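Local atomic coordinates of phytanoyl-CoA dioxygenase (Streptomyces malaysiense, PDB entry 6ZYL), a protein that catalyses the beta-hydroxylation of the peptide natural product thioholgamide as a non-heme monooxygenase, probably using iron and 2-oxoglutarate. Residues Y280-V283 / T284-Q287. Sequence-based numbering, arbitrary orientation.
Sequences YSAV and TRRQ
With chi1 at -63°, Thr-284 swings OG1 back beside its own N and down onto the carbonyl oxygen of Tyr-280, one turn earlier in the helix; in Arg-285, CG stands anti to N and a bend at chi3 (-58°) folds the guanidinium back over the same preceding turn. The hydroxyl OG1 of Thr-284 donates to Tyr-280 O at 2.7 Å, while Thr-284 N bonds to that oxygen at 3.0 Å. One residue thus grips this oxygen twice, its two donors coming from opposite faces of the carbonyl plane, a common way for a helical threonine to place its hydroxyl. On the Arg-285 side, the guanidinium lays one face over Ser-281 O, off-centre toward its rim. NH1 of Arg-285 comes within 3.6 Å of Ala-282 CA, and its NH2 lies 3.3 Å from Ser-281 OG. The charge itself is paired elsewhere, NE forming a salt bridge with Glu-247. Val-283 and Gln-287 run alongside each other, CG1 of the valine 3.9 Å from CG of the glutamine, one turn apart, where Gln-287 N also bonds to Val-283 O (2.8 Å). All this belongs to the C-terminal helix 273-295. Ala-282 rests on Leu-81 and Glu-264, Gln-287 touches Tyr-73 and Pro-77, and Arg-286 reaches Asp-248, just ahead of strand 249-254, in a salt bridge, and Trp-110 on strand 107-117, whose carbonyl it bonds and whose ring it meets in a cation-pi contact.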
loop_
_atom_site.group_PDB
_atom_site.type_symbol
_atom_site.label_atom_id
_atom_site.label_comp_id
_atom_site.label_asym_id
_atom_site.label_seq_id
_atom_site.Cartn_x
_atom_site.Cartn_y
_atom_site.Cartn_z
ATOM N N TYR A 280 -9.966 7.378 14.189
ATOM C CA TYR A 280 -10.543 8.662 13.804
ATOM C C TYR A 280 -9.484 9.758 13.813
ATOM O O TYR A 280 -9.397 10.569 12.883
ATOM C CB TYR A 280 -11.688 9.030 14.749
ATOM C CG TYR A 280 -12.808 8.021 14.809
ATOM C CD1 TYR A 280 -13.163 7.278 13.691
ATOM C CD2 TYR A 280 -13.517 7.814 15.985
ATOM C CE1 TYR A 280 -14.191 6.355 13.743
ATOM C CE2 TYR A 280 -14.546 6.893 16.046
ATOM C CZ TYR A 280 -14.879 6.167 14.922
ATOM O OH TYR A 280 -15.903 5.248 14.980
ATOM N N SER A 281 -8.666 9.794 14.865
ATOM C CA SER A 281 -7.640 10.826 14.974
ATOM C C SER A 281 -6.598 10.683 13.871
ATOM O O SER A 281 -6.208 11.669 13.234
ATOM C CB SER A 281 -6.982 10.753 16.354
ATOM O OG SER A 281 -6.052 11.806 16.533
ATOM N N ALA A 282 -6.136 9.455 13.626
ATOM C CA ALA A 282 -5.070 9.253 12.650
ATOM C C ALA A 282 -5.559 9.506 11.229
ATOM O O ALA A 282 -4.833 10.085 10.412
ATOM C CB ALA A 282 -4.504 7.839 12.778
ATOM N N VAL A 283 -6.781 9.077 10.911
ATOM C CA VAL A 283 -7.302 9.286 9.563
ATOM C C VAL A 283 -7.585 10.763 9.329
ATOM O O VAL A 283 -7.264 11.309 8.266
ATOM C CB VAL A 283 -8.557 8.425 9.328
ATOM C CG1 VAL A 283 -9.162 8.730 7.963
ATOM C CG2 VAL A 283 -8.216 6.948 9.447
ATOM N N THR A 284 -8.194 11.434 10.310
ATOM C CA THR A 284 -8.413 12.871 10.195
ATOM C C THR A 284 -7.099 13.596 9.927
ATOM O O THR A 284 -7.015 14.460 9.050
ATOM C CB THR A 284 -9.066 13.411 11.470
ATOM O OG1 THR A 284 -10.359 12.818 11.646
ATOM C CG2 THR A 284 -9.208 14.926 11.397
ATOM N N ARG A 285 -6.057 13.244 10.685
ATOM C CA ARG A 285 -4.741 13.843 10.487
ATOM C C ARG A 285 -4.240 13.606 9.069
ATOM O O ARG A 285 -3.748 14.528 8.408
ATOM C CB ARG A 285 -3.769 13.262 11.514
ATOM C CG ARG A 285 -2.338 13.746 11.423
ATOM C CD ARG A 285 -1.479 13.035 12.481
ATOM N NE ARG A 285 -1.988 13.269 13.831
ATOM C CZ ARG A 285 -2.449 12.323 14.643
ATOM N NH1 ARG A 285 -2.462 11.052 14.264
ATOM N NH2 ARG A 285 -2.898 12.651 15.846
ATOM N N ARG A 286 -4.362 12.371 8.581
ATOM C CA ARG A 286 -3.835 12.054 7.258
ATOM C C ARG A 286 -4.624 12.759 6.162
ATOM O O ARG A 286 -4.036 13.319 5.231
ATOM C CB ARG A 286 -3.851 10.543 7.033
ATOM C CG ARG A 286 -3.426 10.124 5.632
ATOM C CD ARG A 286 -2.010 10.590 5.311
ATOM N NE ARG A 286 -1.055 10.160 6.330
ATOM C CZ ARG A 286 -0.606 8.917 6.458
ATOM N NH1 ARG A 286 -1.017 7.971 5.623
ATOM N NH2 ARG A 286 0.259 8.618 7.420
ATOM N N GLN A 287 -5.956 12.732 6.245
ATOM C CA GLN A 287 -6.760 13.338 5.189
ATOM C C GLN A 287 -6.572 14.848 5.138
ATOM O O GLN A 287 -6.670 15.444 4.060
ATOM C CB GLN A 287 -8.232 12.977 5.382
ATOM C CG GLN A 287 -8.520 11.484 5.211
ATOM C CD GLN A 287 -7.883 10.890 3.959
ATOM O OE1 GLN A 287 -6.952 10.085 4.042
ATOM N NE2 GLN A 287 -8.376 11.291 2.796
#